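Local coordinates for TraM protein (Plasmid R64, PDB 3WZ3) that probably forms part of the inner-membrane complex of a type IVB secretion system, this fragment being its NTF2-like periplasmic domain, at residues 54-57 with 58-61; 38-42 with 43-47; 23-26 with 27-30. All coordinates share one frame; numbering follows the deposited sequence.

Interaction 1: 54-57 with 58-61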
ATOM      1  N   ALA A  54      -0.050   9.694  -9.112  1.00  7.65           N
ATOM      2  CA  ALA A  54      -0.525  10.986  -8.626  1.00  9.27           C
ATOM      3  C   ALA A  54       0.607  11.821  -8.041  1.00  9.62           C
ATOM      4  O   ALA A  54       0.512  13.052  -8.025  1.00 14.81           O
ATOM      5  CB  ALA A  54      -1.637  10.796  -7.610  1.00  9.64           C
ATOM      6  N   SER A  55       1.644  11.156  -7.537  1.00  9.14           N
ATOM      7  CA  SER A  55       2.845  11.844  -7.051  1.00  8.88           C
ATOM      8  C   SER A  55       4.023  11.782  -8.023  1.00 11.55           C
ATOM      9  O   SER A  55       5.147  12.111  -7.648  1.00 12.49           O
ATOM     10  CB  SER A  55       3.272  11.291  -5.689  1.00 14.36           C
ATOM     11  OG  SER A  55       2.330  11.654  -4.682  1.00 15.21           O
ATOM     12  N   ASN A  56       3.758  11.351  -9.254  1.00  9.52           N
ATOM     13  CA  ASN A  56       4.790  11.242 -10.282  1.00  8.94           C
ATOM     14  C   ASN A  56       6.003  10.461  -9.791  1.00  8.44           C
ATOM     15  O   ASN A  56       7.149  10.777 -10.126  1.00  9.69           O
ATOM     16  CB  ASN A  56       5.218  12.628 -10.767  1.00  9.07           C
ATOM     17  CG  ASN A  56       5.882  12.572 -12.109  1.00 15.09           C
ATOM     18  OD1 ASN A  56       5.582  11.695 -12.925  1.00 15.32           O
ATOM     19  ND2 ASN A  56       6.808  13.499 -12.351  1.00 24.79           N
ATOM     20  N   ILE A  57       5.758   9.410  -9.013  1.00  8.56           N
ATOM     21  CA  ILE A  57       6.858   8.664  -8.397  1.00  8.23           C
ATOM     22  C   ILE A  57       7.768   7.937  -9.370  1.00 10.20           C
ATOM     23  O   ILE A  57       8.982   8.086  -9.294  1.00  8.43           O
ATOM     24  CB  ILE A  57       6.310   7.640  -7.379  1.00  9.11           C
ATOM     25  CG1 ILE A  57       5.590   8.360  -6.247  1.00 14.65           C
ATOM     26  CG2 ILE A  57       7.418   6.714  -6.870  1.00  9.26           C
ATOM     27  CD1 ILE A  57       6.460   9.316  -5.516  1.00 13.97           C
ATOM     28  N   LEU A  58       7.199   7.136 -10.263  1.00  7.87           N
ATOM     29  CA  LEU A  58       8.018   6.273 -11.101  1.00  8.99           C
ATOM     30  C   LEU A  58       8.897   7.082 -12.033  1.00 10.31           C
ATOM     31  O   LEU A  58      10.060   6.750 -12.219  1.00 10.81           O
ATOM     32  CB  LEU A  58       7.144   5.300 -11.895  1.00  9.71           C
ATOM     33  CG  LEU A  58       6.364   4.322 -11.021  1.00 13.30           C
ATOM     34  CD1 LEU A  58       5.587   3.392 -11.936  1.00 14.54           C
ATOM     35  CD2 LEU A  58       7.314   3.562 -10.125  1.00 17.99           C
ATOM     36  N   GLU A  59       8.340   8.138 -12.616  1.00 10.32           N
ATOM     37  CA  GLU A  59       9.126   8.968 -13.514  1.00 14.15           C
ATOM     38  C   GLU A  59      10.239   9.670 -12.769  1.00 11.06           C
ATOM     39  O   GLU A  59      11.343   9.798 -13.283  1.00 13.23           O
ATOM     40  CB  GLU A  59       8.253  10.010 -14.218  1.00 17.27           C
ATOM     41  CG  GLU A  59       9.076  10.989 -15.042  1.00 26.06           C
ATOM     42  CD  GLU A  59       8.240  12.073 -15.695  1.00 32.88           C
ATOM     43  OE1 GLU A  59       7.531  11.759 -16.676  1.00 40.38           O
ATOM     44  OE2 GLU A  59       8.304  13.241 -15.234  1.00 33.76           O
ATOM     45  N   THR A  60       9.967  10.123 -11.548  1.00  8.78           N
ATOM     46  CA  THR A  60      10.989  10.814 -10.764  1.00  7.54           C
ATOM     47  C   THR A  60      12.084   9.849 -10.306  1.00 11.27           C
ATOM     48  O   THR A  60      13.273  10.173 -10.364  1.00 10.65           O
ATOM     49  CB  THR A  60      10.384  11.543  -9.557  1.00 10.40           C
ATOM     50  OG1 THR A  60       9.364  12.443 -10.007  1.00 14.15           O
ATOM     51  CG2 THR A  60      11.469  12.337  -8.809  1.00 12.91           C
ATOM     52  N   ILE A  61      11.698   8.660  -9.858  1.00  9.64           N
ATOM     53  CA  ILE A  61      12.675   7.643  -9.492  1.00  9.27           C
ATOM     54  C   ILE A  61      13.579   7.347 -10.682  1.00  9.87           C
ATOM     55  O   ILE A  61      14.811   7.329 -10.539  1.00 13.24           O
ATOM     56  CB  ILE A  61      11.993   6.353  -8.999  1.00  8.23           C
ATOM     57  CG1 ILE A  61      11.392   6.572  -7.609  1.00 10.38           C
ATOM     58  CG2 ILE A  61      13.014   5.218  -8.933  1.00 12.03           C
ATOM     59  CD1 ILE A  61      10.661   5.344  -7.061  1.00 10.28           C
TER
HETATM   60  O   HOH W   1       5.496   8.875 -12.843  1.00 12.49           O
HETATM   61  O   HOH W   2       5.062  12.268 -15.734  1.00 35.47           O

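Interaction 2: 38-42 with 43-47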
ATOM      1  N   PRO A  38       1.133 -10.104  -4.804  1.00  6.27           N
ATOM      2  CA  PRO A  38       0.344 -11.065  -4.015  1.00  6.57           C
ATOM      3  C   PRO A  38      -0.461 -10.424  -2.888  1.00  5.63           C
ATOM      4  O   PRO A  38      -1.416 -11.047  -2.371  1.00  6.50           O
ATOM      5  CB  PRO A  38       1.406 -11.990  -3.415  1.00  9.98           C
ATOM      6  CG  PRO A  38       2.552 -11.921  -4.398  1.00  8.15           C
ATOM      7  CD  PRO A  38       2.560 -10.484  -4.874  1.00  7.39           C
ATOM      8  N   ARG A  39      -0.108  -9.207  -2.492  1.00  5.27           N
ATOM      9  CA  ARG A  39      -0.811  -8.545  -1.383  1.00  5.34           C
ATOM     10  C   ARG A  39      -2.092  -7.863  -1.852  1.00  5.17           C
ATOM     11  O   ARG A  39      -2.849  -7.338  -1.029  1.00  5.06           O
ATOM     12  CB  ARG A  39       0.090  -7.508  -0.700  1.00  6.72           C
ATOM     13  CG  ARG A  39       1.351  -8.094  -0.100  1.00 12.39           C
ATOM     14  CD  ARG A  39       1.001  -8.952   1.093  1.00 17.07           C
ATOM     15  NE  ARG A  39       2.162  -9.548   1.752  1.00 23.01           N
ATOM     16  CZ  ARG A  39       2.354 -10.857   1.882  1.00 26.58           C
ATOM     17  NH1 ARG A  39       3.443 -11.306   2.500  1.00 33.39           N
ATOM     18  NH2 ARG A  39       1.460 -11.721   1.397  1.00 15.08           N
ATOM     19  N   PHE A  40      -2.357  -7.873  -3.157  1.00  4.84           N
ATOM     20  CA  PHE A  40      -3.466  -7.095  -3.739  1.00  4.89           C
ATOM     21  C   PHE A  40      -4.331  -7.946  -4.653  1.00  5.70           C
ATOM     22  O   PHE A  40      -3.814  -8.877  -5.278  1.00  6.83           O
ATOM     23  CB  PHE A  40      -2.909  -5.965  -4.629  1.00  5.51           C
ATOM     24  CG  PHE A  40      -2.235  -4.836  -3.890  1.00  3.62           C
ATOM     25  CD1 PHE A  40      -0.904  -4.912  -3.510  1.00  6.60           C
ATOM     26  CD2 PHE A  40      -2.948  -3.671  -3.613  1.00  5.64           C
ATOM     27  CE1 PHE A  40      -0.307  -3.844  -2.866  1.00  7.79           C
ATOM     28  CE2 PHE A  40      -2.354  -2.603  -2.975  1.00  6.79           C
ATOM     29  CZ  PHE A  40      -1.047  -2.687  -2.591  1.00  8.41           C
ATOM     30  N   SER A  41      -5.625  -7.630  -4.766  1.00  4.47           N
ATOM     31  CA  SER A  41      -6.355  -8.053  -5.953  1.00  5.25           C
ATOM     32  C   SER A  41      -5.910  -7.136  -7.096  1.00  5.86           C
ATOM     33  O   SER A  41      -5.313  -6.083  -6.867  1.00  5.13           O
ATOM     34  CB  SER A  41      -7.864  -7.893  -5.756  1.00  6.05           C
ATOM     35  OG  SER A  41      -8.217  -6.513  -5.708  1.00  5.63           O
ATOM     36  N   ASP A  42      -6.255  -7.480  -8.332  1.00  7.22           N
ATOM     37  CA  ASP A  42      -5.814  -6.628  -9.431  1.00  7.39           C
ATOM     38  C   ASP A  42      -6.479  -5.244  -9.391  1.00  6.49           C
ATOM     39  O   ASP A  42      -5.855  -4.239  -9.738  1.00  6.34           O
ATOM     40  CB  ASP A  42      -5.999  -7.345 -10.777  1.00  9.28           C
ATOM     41  CG  ASP A  42      -4.980  -8.469 -10.980  1.00 11.64           C
ATOM     42  OD1 ASP A  42      -4.043  -8.598 -10.162  1.00 13.79           O
ATOM     43  OD2 ASP A  42      -5.105  -9.239 -11.954  1.00 21.70           O
ATOM     44  N   GLU A  43      -7.737  -5.170  -8.944  1.00  7.26           N
ATOM     45  CA  GLU A  43      -8.359  -3.860  -8.730  1.00  9.22           C
ATOM     46  C   GLU A  43      -7.673  -3.074  -7.610  1.00  6.78           C
ATOM     47  O   GLU A  43      -7.527  -1.844  -7.694  1.00  8.30           O
ATOM     48  CB  GLU A  43      -9.843  -3.991  -8.409  1.00 12.84           C
ATOM     49  CG  GLU A  43     -10.556  -2.653  -8.451  1.00 19.45           C
ATOM     50  CD  GLU A  43     -10.752  -2.140  -9.874  1.00 27.60           C
ATOM     51  OE1 GLU A  43     -10.620  -2.950 -10.810  1.00 24.94           O
ATOM     52  OE2 GLU A  43     -11.053  -0.933 -10.057  1.00 29.46           O
ATOM     53  N   GLY A  44      -7.238  -3.762  -6.563  1.00  4.89           N
ATOM     54  CA  GLY A  44      -6.517  -3.115  -5.492  1.00  7.32           C
ATOM     55  C   GLY A  44      -5.199  -2.552  -6.002  1.00  6.59           C
ATOM     56  O   GLY A  44      -4.804  -1.430  -5.671  1.00  6.79           O
ATOM     57  N   PHE A  45      -4.511  -3.346  -6.820  1.00  5.33           N
ATOM     58  CA  PHE A  45      -3.212  -2.946  -7.339  1.00  4.92           C
ATOM     59  C   PHE A  45      -3.348  -1.688  -8.214  1.00  4.52           C
ATOM     60  O   PHE A  45      -2.459  -0.840  -8.229  1.00  5.05           O
ATOM     61  CB  PHE A  45      -2.602  -4.125  -8.114  1.00  4.83           C
ATOM     62  CG  PHE A  45      -1.103  -4.061  -8.275  1.00  6.73           C
ATOM     63  CD1 PHE A  45      -0.251  -4.487  -7.265  1.00  6.84           C
ATOM     64  CD2 PHE A  45      -0.549  -3.620  -9.468  1.00  9.23           C
ATOM     65  CE1 PHE A  45       1.144  -4.445  -7.441  1.00  9.54           C
ATOM     66  CE2 PHE A  45       0.830  -3.573  -9.636  1.00 10.36           C
ATOM     67  CZ  PHE A  45       1.669  -3.990  -8.629  1.00  8.79           C
ATOM     68  N   ALA A  46      -4.459  -1.567  -8.927  1.00  5.39           N
ATOM     69  CA  ALA A  46      -4.708  -0.354  -9.698  1.00  6.96           C
ATOM     70  C   ALA A  46      -4.710   0.888  -8.827  1.00  6.51           C
ATOM     71  O   ALA A  46      -4.265   1.957  -9.272  1.00  6.93           O
ATOM     72  CB  ALA A  46      -6.025  -0.470 -10.446  1.00  6.73           C
ATOM     73  N   GLY A  47      -5.209   0.786  -7.596  1.00  5.85           N
ATOM     74  CA  GLY A  47      -5.181   1.922  -6.691  1.00  5.68           C
ATOM     75  C   GLY A  47      -3.770   2.294  -6.266  1.00  6.61           C
ATOM     76  O   GLY A  47      -3.467   3.478  -6.085  1.00  7.13           O
TER

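Interaction 3: 23-26 with 27-30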
ATOM      1  N   ASN A  23       8.467   2.090   0.038  1.00  6.53           N
ATOM      2  CA  ASN A  23       9.921   2.122   0.184  1.00  6.79           C
ATOM      3  C   ASN A  23      10.569   1.443  -1.008  1.00  7.26           C
ATOM      4  O   ASN A  23      10.648   0.226  -1.072  1.00  9.65           O
ATOM      5  CB  ASN A  23      10.339   1.506   1.514  1.00  6.74           C
ATOM      6  CG  ASN A  23       9.988   2.416   2.681  1.00  8.15           C
ATOM      7  OD1 ASN A  23      10.737   3.335   3.006  1.00  8.19           O
ATOM      8  ND2 ASN A  23       8.838   2.184   3.294  1.00  7.71           N
ATOM      9  N   LEU A  24      10.995   2.263  -1.962  1.00  7.03           N
ATOM     10  CA  LEU A  24      11.425   1.785  -3.267  1.00  6.41           C
ATOM     11  C   LEU A  24      12.832   2.267  -3.567  1.00  9.09           C
ATOM     12  O   LEU A  24      13.215   3.402  -3.249  1.00  9.17           O
ATOM     13  CB  LEU A  24      10.482   2.296  -4.351  1.00  6.59           C
ATOM     14  CG  LEU A  24       9.014   1.874  -4.232  1.00  8.02           C
ATOM     15  CD1 LEU A  24       8.218   2.579  -5.326  1.00  6.69           C
ATOM     16  CD2 LEU A  24       8.818   0.353  -4.297  1.00  9.49           C
ATOM     17  N   ASP A  25      13.590   1.390  -4.208  1.00  8.29           N
ATOM     18  CA  ASP A  25      14.987   1.656  -4.528  1.00  9.19           C
ATOM     19  C   ASP A  25      15.123   2.101  -5.986  1.00  7.50           C
ATOM     20  O   ASP A  25      14.474   1.538  -6.869  1.00  8.12           O
ATOM     21  CB  ASP A  25      15.763   0.365  -4.321  1.00  9.39           C
ATOM     22  CG  ASP A  25      17.227   0.521  -4.585  1.00 11.40           C
ATOM     23  OD1 ASP A  25      17.637   0.297  -5.741  1.00 10.37           O
ATOM     24  OD2 ASP A  25      17.966   0.843  -3.627  1.00 17.87           O
ATOM     25  N   PHE A  26      15.987   3.086  -6.261  1.00  9.45           N
ATOM     26  CA  PHE A  26      16.057   3.610  -7.632  1.00  9.44           C
ATOM     27  C   PHE A  26      16.532   2.594  -8.675  1.00 10.02           C
ATOM     28  O   PHE A  26      16.249   2.756  -9.864  1.00 12.19           O
ATOM     29  CB  PHE A  26      16.858   4.916  -7.730  1.00 12.95           C
ATOM     30  CG  PHE A  26      18.350   4.729  -7.731  1.00 14.63           C
ATOM     31  CD1 PHE A  26      19.049   4.612  -6.539  1.00 19.45           C
ATOM     32  CD2 PHE A  26      19.058   4.706  -8.919  1.00 18.02           C
ATOM     33  CE1 PHE A  26      20.436   4.452  -6.535  1.00 24.22           C
ATOM     34  CE2 PHE A  26      20.434   4.554  -8.919  1.00 15.33           C
ATOM     35  CZ  PHE A  26      21.119   4.425  -7.727  1.00 21.84           C
ATOM     36  N   VAL A  27      17.228   1.546  -8.224  1.00  8.55           N
ATOM     37  CA  VAL A  27      17.647   0.482  -9.124  1.00  8.84           C
ATOM     38  C   VAL A  27      16.590  -0.623  -9.218  1.00  9.69           C
ATOM     39  O   VAL A  27      16.224  -1.038 -10.318  1.00 12.64           O
ATOM     40  CB  VAL A  27      19.008  -0.120  -8.698  1.00  6.76           C
ATOM     41  CG1 VAL A  27      19.389  -1.286  -9.623  1.00 11.72           C
ATOM     42  CG2 VAL A  27      20.098   0.963  -8.731  1.00 11.27           C
ATOM     43  N   HIS A  28      16.077  -1.076  -8.069  1.00  6.55           N
ATOM     44  CA  HIS A  28      15.253  -2.279  -8.031  1.00  6.21           C
ATOM     45  C   HIS A  28      13.756  -2.053  -7.917  1.00  7.53           C
ATOM     46  O   HIS A  28      13.017  -3.011  -7.751  1.00  7.98           O
ATOM     47  CB  HIS A  28      15.746  -3.186  -6.894  1.00  7.85           C
ATOM     48  CG  HIS A  28      17.187  -3.546  -7.040  1.00  7.07           C
ATOM     49  ND1 HIS A  28      17.617  -4.499  -7.942  1.00  8.22           N
ATOM     50  CD2 HIS A  28      18.306  -3.047  -6.457  1.00  8.56           C
ATOM     51  CE1 HIS A  28      18.932  -4.583  -7.894  1.00  8.16           C
ATOM     52  NE2 HIS A  28      19.380  -3.713  -7.007  1.00  7.91           N
ATOM     53  N   TYR A  29      13.320  -0.801  -8.042  1.00  7.50           N
ATOM     54  CA  TYR A  29      11.892  -0.486  -7.834  1.00  6.46           C
ATOM     55  C   TYR A  29      10.902  -1.323  -8.667  1.00  8.73           C
ATOM     56  O   TYR A  29       9.841  -1.710  -8.167  1.00  8.36           O
ATOM     57  CB  TYR A  29      11.618   1.000  -8.034  1.00  8.03           C
ATOM     58  CG  TYR A  29      11.718   1.474  -9.466  1.00 10.99           C
ATOM     59  CD1 TYR A  29      12.951   1.785 -10.029  1.00  9.54           C
ATOM     60  CD2 TYR A  29      10.583   1.635 -10.247  1.00 14.00           C
ATOM     61  CE1 TYR A  29      13.045   2.242 -11.341  1.00 10.14           C
ATOM     62  CE2 TYR A  29      10.669   2.082 -11.558  1.00 14.94           C
ATOM     63  CZ  TYR A  29      11.893   2.378 -12.093  1.00 14.91           C
ATOM     64  OH  TYR A  29      11.974   2.817 -13.399  1.00 16.19           O
ATOM     65  N   ARG A  30      11.228  -1.636  -9.917  1.00  9.58           N
ATOM     66  CA  ARG A  30      10.292  -2.437 -10.730  1.00  8.21           C
ATOM     67  C   ARG A  30      10.083  -3.833 -10.162  1.00  9.70           C
ATOM     68  O   ARG A  30       8.969  -4.376 -10.170  1.00 11.64           O
ATOM     69  CB  ARG A  30      10.784  -2.553 -12.161  1.00 12.81           C
ATOM     70  CG  ARG A  30      10.870  -1.225 -12.833  1.00 22.15           C
ATOM     71  CD  ARG A  30      10.912  -1.360 -14.336  1.00 25.68           C
ATOM     72  NE  ARG A  30      10.793  -0.042 -14.947  1.00 31.29           N
ATOM     73  CZ  ARG A  30       9.645   0.617 -15.093  1.00 27.46           C
ATOM     74  NH1 ARG A  30       9.651   1.819 -15.653  1.00 32.43           N
ATOM     75  NH2 ARG A  30       8.491   0.085 -14.680  1.00 19.25           N
TER

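Interaction 1: 54-57 with 58-61
A Schellman motif ends helix 42-54 with Asn-56 as its C-prime residue, and the same residue, bonded to Glu-59 and Thr-60, stands at the N-cap of helix 57-64. The Asn-56 O is gripped twice by Thr-60, whose OG1 donates to it over 2.8 Å and whose N over 3.2 Å. The two donors come from opposite faces of the carbonyl plane. With CG anti to the backbone N (chi1 -160°), the Asn-56 amide lies beside the Glu-59 side chain, and ND2 donates to Glu-59 OE2 over 3.3 Å. That bond is nearly straight and lies in the amide plane, yet it meets the carboxylate from above. No direct capping bond is made by the Asn-56 side chain; instead a water donates to OD1 at 2.8 Å and accepts from Glu-59 N at 2.9 Å. One turn on, Ile-61 N donates to Ile-57 O over 2.8 Å, while Ile-57 CG2 lies 3.5 Å from Ile-61 CD1. Ile-57, Thr-60 and Ile-61 face Leu-100 of strand 88-101, Leu-58 reaches Ile-33 of helix 29-35, and Ser-55 OG bonds to Gln-110 NE2 at the start of strand 110-120.

Interaction 2: 38-42 with 43-47
Phe-40 carries its CG anti to its carbonyl carbon (chi1 -71°), whereas Phe-45 swings CG anti to its backbone N (chi1 -159°), and the two rings meet outside the first turn of helix 42-54. The edge of Phe-45 points at the face of Phe-40 in a T-shaped stack, with planes at 88° and centroids 5.6 Å apart. Phe-45 CD1 does the touching, 3.8 Å from Phe-40 CD1 and almost as near to Phe-40 CG. Phe-40 CD2 also lies against main chain, 3.5 Å from Gly-44 C, on the side of the ring that Phe-45 approaches, so this ring packs against both a side chain and the helix backbone. Next to it, Ser-41 turns OG back over the opening turn, where Gly-44 N donates to Ser-41 OG over 3.0 Å. The same residue offers its carbonyl to the helix: Phe-45 N donates to Ser-41 O over 2.9 Å, which holds the Phe-45 backbone close to the cap. The next bond of the ladder runs from Ala-46 N to Asp-42 O, 3.1 Å long. The carboxylates of Asp-42 and Glu-43, both in the first turn, would probably interact favourably with the positive end of the helix dipole. The side chain of Asp-42 is about 5 Å from a bound sulfate ion, probably from the crystallisation liquor. Strand 130-139 runs alongside: Ser-41 shares backbone hydrogen bonding with Ile-132, and Phe-40 also packs on Ile-132 and Met-135. Taken together, a serine N-cap with an apolar pair formed by the residue before the cap and the fourth residue after it is the classical hydrophobic staple at a helix N-terminus.

Interaction 3: 23-26 with 27-30
Asp-25, Val-27 and Tyr-29 carry the turn that leads into helix 29-35, and Asp-25 is its organiser. Its CG lies anti to the backbone N (chi1 -178°), which carries OD1 over the following peptides, where it accepts two N-H groups. Val-27 N donates to Asp-25 OD1 over 2.8 Å, from above the carboxylate plane. His-28 N reaches the same Asp-25 OD1 over 3.1 Å, using the anti lone pair, the one turned away from the other oxygen. The first of these bonds closes an Asx turn. A weak bond of 2.9 Å from Tyr-29 N to Asp-25 O, well bent at the hydrogen, completes an Asx motif around it. His-28, at the N-cap position, also brings CD2 of its ring to 3.5 Å from Asp-25 OD1, at an oblique approach.

Val-27 spreads its two methyls over different rings. CG2 sits over one face of Phe-26 in a CH-pi contact, 3.8 Å from the ring centroid, while CG1 covers the centre of a face of the His-28 imidazole. Tyr-29, by contrast, presents an edge: its CD1 lies 3.4 Å from Phe-26 O, with Asp-25 O also near the ring plane. Its CB meets Leu-24 CB at 4.1 Å.

The turn joins helix 7-22 to helix 29-35 beside the strand 67-82. Leu-24 pairs by backbone with Leu-68, Phe-26 N bonds to Asn-67 OD1, and Asp-25 N is held by Gln-32 OE1 of helix 29-35, while Tyr-29 touches Lys-62 of helix 57-64.

Three helix starts are described, in chain order interaction 3, interaction 2 and interaction 1, with residues 29-35, 42-54 and 57-64 as their helices. Interactions 1 and 3 pack directly, their centres about 12 Å apart. Ile-61 CG2 lies 3.6 Å from Tyr-29 CD1 and Leu-58 CD2 lies 3.8 Å from Tyr-29 CD2, so the first turns of helices 57-64 and 29-35 share a small apolar cluster, joined by Phe-26 and Leu-24. Interaction 2 stands apart, its nearest atoms about 8 Å from interaction 1 and about 7 Å from interaction 3. It is linked to them through the chain: helix 42-54, which it opens, ends at interaction 1.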